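DNA mismatch repair protein MutL (Aquifex aeolicus VF5, PDB 6LZJ) probably binds and hydrolyses ATP through a GHKL-type ATPase domain as part of DNA mismatch repair. Local coordinates at residues T33-E38 against I47-N52. Sequence-based numbering, arbitrary orientation.
Sequences TKVEVE and IRVKDN. With ACP (phosphomethylphosphonic acid adenylate ester), chain C.
Arg48 reaches between Glu36 and Glu38 of the neighbouring strand and bonds to both carboxylates through the edge of its guanidinium. Arg48 NH1 meets Glu36 OE2 at 2.9 Å, in the guanidinium plane, and on the anti side of the carboxylate but tilted out of its plane, while NH2 makes a longer bond to the same oxygen. Arg48 NH2 also bridges to Glu38 OE1; the modelled 2.5 Å is very short, so the exact length is doubtful, and Arg48 NE adds a weak bond to the same oxygen. Both carboxylates stand nearly upright to the guanidinium, their planes turned 83° and 85° from it. The bend at chi3 of Arg48 (51°) swings the group across toward the glutamates, whose chains rise extended from the sheet; NH1 has a second acidic partner in Glu136 on strand 134-140.

Beneath this network the strands pair antiparallel, with Glu36 N donating to Lys50 O at 2.8 Å and Lys50 N donating to Glu36 O, also at 2.8 Å. They form the beta hairpin 34-40/46-51 in the mixed sheet of the GHKL ATPase fold. Its other face carries Val35, Val37 and Val49, and Val49 packs on Leu23 of helix 16-29. On that face too, Asp51 OD2 accepts a hydrogen bond from the adenine N6 of the bound ATP analogue at 2.8 Å and is also bonded to Ser27.

At the hairpin's open end, Asn52 OD1 accepts hydrogen bonds from the backbone N of Thr33 and of Lys34, each at 2.9 Å, the latter from above the carbonyl plane. Asn52 ND2 donates to Thr33 OG1 at 3.0 Å. An alanine here would remove the amide, and would probably leave the backbone N-H groups of Thr33 and Lys34 without their shared acceptor and the Thr33 hydroxyl without this donor.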
ATOM      1  N   THR A  33       9.296   0.105   9.336  1.00 22.12           N
ATOM      2  CA  THR A  33       9.133  -1.346   9.450  1.00 22.65           C
ATOM      3  C   THR A  33       7.748  -1.740   9.937  1.00 21.55           C
ATOM      4  O   THR A  33       7.424  -2.935  10.006  1.00 24.17           O
ATOM      5  CB  THR A  33      10.178  -1.948  10.385  1.00 27.61           C
ATOM      6  OG1 THR A  33      10.096  -1.340  11.670  1.00 25.93           O
ATOM      7  CG2 THR A  33      11.569  -1.719   9.824  1.00 28.51           C
ATOM      8  N   LYS A  34       6.936  -0.771  10.285  1.00 20.63           N
ATOM      9  CA  LYS A  34       5.575  -1.041  10.695  1.00 20.48           C
ATOM     10  C   LYS A  34       4.733   0.086  10.144  1.00 18.29           C
ATOM     11  O   LYS A  34       5.034   1.264  10.392  1.00 20.01           O
ATOM     12  CB  LYS A  34       5.476  -1.107  12.228  1.00 23.23           C
ATOM     13  CG  LYS A  34       6.217  -2.304  12.861  1.00 30.34           C
ATOM     14  CD  LYS A  34       6.071  -2.246  14.389  1.00 40.40           C
ATOM     15  CE  LYS A  34       6.709  -3.457  15.083  1.00 45.63           C
ATOM     16  NZ  LYS A  34       6.207  -3.600  16.477  1.00 48.54           N
ATOM     17  N   VAL A  35       3.681  -0.280   9.418  1.00 18.83           N
ATOM     18  CA  VAL A  35       2.762   0.637   8.770  1.00 19.30           C
ATOM     19  C   VAL A  35       1.359   0.247   9.206  1.00 19.65           C
ATOM     20  O   VAL A  35       0.942  -0.898   9.013  1.00 22.18           O
ATOM     21  CB  VAL A  35       2.869   0.558   7.230  1.00 17.47           C
ATOM     22  CG1 VAL A  35       1.809   1.465   6.577  1.00 20.99           C
ATOM     23  CG2 VAL A  35       4.248   1.026   6.758  1.00 18.84           C
ATOM     24  N   GLU A  36       0.638   1.184   9.792  1.00 19.89           N
ATOM     25  CA  GLU A  36      -0.707   0.945  10.302  1.00 19.69           C
ATOM     26  C   GLU A  36      -1.664   1.823   9.504  1.00 18.11           C
ATOM     27  O   GLU A  36      -1.487   3.041   9.427  1.00 19.97           O
ATOM     28  CB  GLU A  36      -0.748   1.264  11.798  1.00 21.79           C
ATOM     29  CG  GLU A  36      -2.110   1.042  12.441  1.00 27.44           C
ATOM     30  CD  GLU A  36      -2.085   1.467  13.904  1.00 32.24           C
ATOM     31  OE1 GLU A  36      -1.370   0.813  14.696  1.00 35.60           O
ATOM     32  OE2 GLU A  36      -2.734   2.475  14.237  1.00 34.01           O
ATOM     33  N   VAL A  37      -2.672   1.208   8.864  1.00 17.47           N
ATOM     34  CA  VAL A  37      -3.648   1.957   8.096  1.00 17.31           C
ATOM     35  C   VAL A  37      -5.018   1.781   8.714  1.00 16.95           C
ATOM     36  O   VAL A  37      -5.374   0.675   9.140  1.00 22.28           O
ATOM     37  CB  VAL A  37      -3.697   1.472   6.635  1.00 17.35           C
ATOM     38  CG1 VAL A  37      -4.697   2.282   5.884  1.00 20.37           C
ATOM     39  CG2 VAL A  37      -2.339   1.633   6.042  1.00 19.67           C
ATOM     40  N   GLU A  38      -5.766   2.879   8.799  1.00 20.35           N
ATOM     41  CA  GLU A  38      -7.126   2.820   9.329  1.00 19.46           C
ATOM     42  C   GLU A  38      -8.045   3.563   8.376  1.00 19.84           C
ATOM     43  O   GLU A  38      -7.724   4.667   7.944  1.00 22.51           O
ATOM     44  CB  GLU A  38      -7.239   3.451  10.717  1.00 25.93           C
ATOM     45  CG  GLU A  38      -8.689   3.457  11.117  1.00 25.15           C
ATOM     46  CD  GLU A  38      -8.926   3.961  12.529  1.00 32.98           C
ATOM     47  OE1 GLU A  38      -7.958   4.393  13.193  1.00 34.96           O
ATOM     48  OE2 GLU A  38     -10.102   3.904  12.959  1.00 34.49           O
ATOM     49  N   ILE A  47      -9.065   8.580   6.620  1.00 19.75           N
ATOM     50  CA  ILE A  47      -7.938   7.744   6.254  1.00 21.12           C
ATOM     51  C   ILE A  47      -6.815   8.123   7.195  1.00 19.58           C
ATOM     52  O   ILE A  47      -6.418   9.295   7.225  1.00 22.39           O
ATOM     53  CB  ILE A  47      -7.504   8.003   4.800  1.00 19.05           C
ATOM     54  CG1 ILE A  47      -8.661   7.752   3.803  1.00 22.17           C
ATOM     55  CG2 ILE A  47      -6.215   7.224   4.441  1.00 17.56           C
ATOM     56  CD1 ILE A  47      -8.432   8.555   2.512  1.00 19.84           C
ATOM     57  N   ARG A  48      -6.300   7.157   7.955  1.00 20.37           N
ATOM     58  CA  ARG A  48      -5.141   7.392   8.807  1.00 20.60           C
ATOM     59  C   ARG A  48      -4.020   6.420   8.450  1.00 18.74           C
ATOM     60  O   ARG A  48      -4.251   5.200   8.356  1.00 20.62           O
ATOM     61  CB  ARG A  48      -5.532   7.289  10.298  1.00 20.71           C
ATOM     62  CG  ARG A  48      -4.396   7.591  11.259  1.00 25.20           C
ATOM     63  CD  ARG A  48      -4.818   7.494  12.723  1.00 32.06           C
ATOM     64  NE  ARG A  48      -5.502   6.229  13.000  1.00 32.79           N
ATOM     65  CZ  ARG A  48      -4.879   5.116  13.375  1.00 30.57           C
ATOM     66  NH1 ARG A  48      -3.562   5.116  13.533  1.00 25.57           N
ATOM     67  NH2 ARG A  48      -5.564   4.003  13.593  1.00 30.67           N
ATOM     68  N   VAL A  49      -2.802   6.944   8.293  1.00 18.71           N
ATOM     69  CA  VAL A  49      -1.624   6.112   8.096  1.00 16.66           C
ATOM     70  C   VAL A  49      -0.532   6.482   9.087  1.00 18.62           C
ATOM     71  O   VAL A  49      -0.080   7.640   9.137  1.00 17.96           O
ATOM     72  CB  VAL A  49      -1.089   6.205   6.661  1.00 19.17           C
ATOM     73  CG1 VAL A  49       0.259   5.412   6.532  1.00 21.43           C
ATOM     74  CG2 VAL A  49      -2.136   5.682   5.734  1.00 21.79           C
ATOM     75  N   LYS A  50      -0.078   5.483   9.834  1.00 18.62           N
ATOM     76  CA  LYS A  50       0.887   5.664  10.907  1.00 19.39           C
ATOM     77  C   LYS A  50       2.066   4.772  10.652  1.00 20.30           C
ATOM     78  O   LYS A  50       1.922   3.585  10.316  1.00 18.38           O
ATOM     79  CB  LYS A  50       0.289   5.325  12.260  1.00 18.15           C
ATOM     80  CG  LYS A  50       1.257   5.394  13.442  1.00 23.74           C
ATOM     81  CD  LYS A  50       0.476   4.809  14.619  1.00 22.27           C
ATOM     82  CE  LYS A  50       1.138   5.003  16.011  1.00 26.76           C
ATOM     83  NZ  LYS A  50       2.193   3.980  16.198  1.00 34.91           N
ATOM     84  N   ASP A  51       3.233   5.341  10.830  1.00 15.56           N
ATOM     85  CA  ASP A  51       4.423   4.558  10.598  1.00 16.87           C
ATOM     86  C   ASP A  51       5.443   4.845  11.676  1.00 17.62           C
ATOM     87  O   ASP A  51       5.378   5.841  12.425  1.00 17.67           O
ATOM     88  CB  ASP A  51       5.013   4.806   9.161  1.00 16.49           C
ATOM     89  CG  ASP A  51       5.583   6.190   8.982  1.00 20.33           C
ATOM     90  OD1 ASP A  51       6.507   6.546   9.747  1.00 23.74           O
ATOM     91  OD2 ASP A  51       5.128   6.904   8.079  1.00 19.88           O
ATOM     92  N   ASN A  52       6.410   3.933  11.747  1.00 21.08           N
ATOM     93  CA  ASN A  52       7.545   4.045  12.654  1.00 24.75           C
ATOM     94  C   ASN A  52       8.840   4.425  11.943  1.00 22.50           C
ATOM     95  O   ASN A  52       9.907   4.001  12.385  1.00 20.42           O
ATOM     96  CB  ASN A  52       7.710   2.781  13.494  1.00 24.41           C
ATOM     97  CG  ASN A  52       8.095   1.601  12.672  1.00 20.89           C
ATOM     98  OD1 ASN A  52       8.022   1.647  11.451  1.00 23.35           O
ATOM     99  ND2 ASN A  52       8.538   0.534  13.335  1.00 24.19           N
TER
HETATM  100  PG  ACP C 402       6.071  11.697  -4.731  1.00 49.16           P
HETATM  101  O1G ACP C 402       5.220  11.294  -3.581  1.00 47.42           O
HETATM  102  O2G ACP C 402       5.227  12.640  -5.736  1.00 48.15           O
HETATM  103  O3G ACP C 402       6.756  10.438  -5.492  1.00 52.58           O
HETATM  104  PB  ACP C 402       7.398  12.883  -2.376  1.00 28.68           P
HETATM  105  O1B ACP C 402       7.312  11.605  -1.661  1.00 24.48           O
HETATM  106  O2B ACP C 402       8.865  13.512  -2.160  1.00 32.04           O
HETATM  107  C3B ACP C 402       7.440  12.707  -4.161  1.00 34.50           C
HETATM  108  PA  ACP C 402       5.237  13.895  -0.852  1.00 26.57           P
HETATM  109  O1A ACP C 402       4.640  12.503  -0.971  1.00 26.78           O
HETATM  110  O2A ACP C 402       4.306  15.058  -1.027  1.00 24.82           O
HETATM  111  O3A ACP C 402       6.370  14.047  -2.003  1.00 27.56           O
HETATM  112  O5' ACP C 402       6.073  13.967   0.515  1.00 28.56           O
HETATM  113  C5' ACP C 402       6.890  15.131   0.610  1.00 31.07           C
HETATM  114  C4' ACP C 402       8.031  14.866   1.567  1.00 29.84           C
HETATM  115  O4' ACP C 402       7.500  14.662   2.878  1.00 24.74           O
HETATM  116  C3' ACP C 402       8.821  13.610   1.288  1.00 32.14           C
HETATM  117  O3' ACP C 402       9.863  13.846   0.329  1.00 36.68           O
HETATM  118  C2' ACP C 402       9.388  13.274   2.632  1.00 26.20           C
HETATM  119  O2' ACP C 402      10.581  14.078   2.825  1.00 28.92           O
HETATM  120  C1' ACP C 402       8.364  13.827   3.612  1.00 22.78           C
HETATM  121  N9  ACP C 402       7.493  12.744   4.124  1.00 23.16           N
HETATM  122  C8  ACP C 402       6.198  12.595   3.798  1.00 23.46           C
HETATM  123  N7  ACP C 402       5.673  11.546   4.454  1.00 20.59           N
HETATM  124  C5  ACP C 402       6.638  11.051   5.235  1.00 18.96           C
HETATM  125  C6  ACP C 402       6.738   9.964   6.217  1.00 19.83           C
HETATM  126  N6  ACP C 402       5.656   9.154   6.459  1.00 25.27           N
HETATM  127  N1  ACP C 402       7.914   9.774   6.818  1.00 23.24           N
HETATM  128  C2  ACP C 402       8.980  10.575   6.586  1.00 23.64           C
HETATM  129  N3  ACP C 402       8.990  11.575   5.706  1.00 23.06           N
HETATM  130  C4  ACP C 402       7.836  11.864   5.029  1.00 19.93           C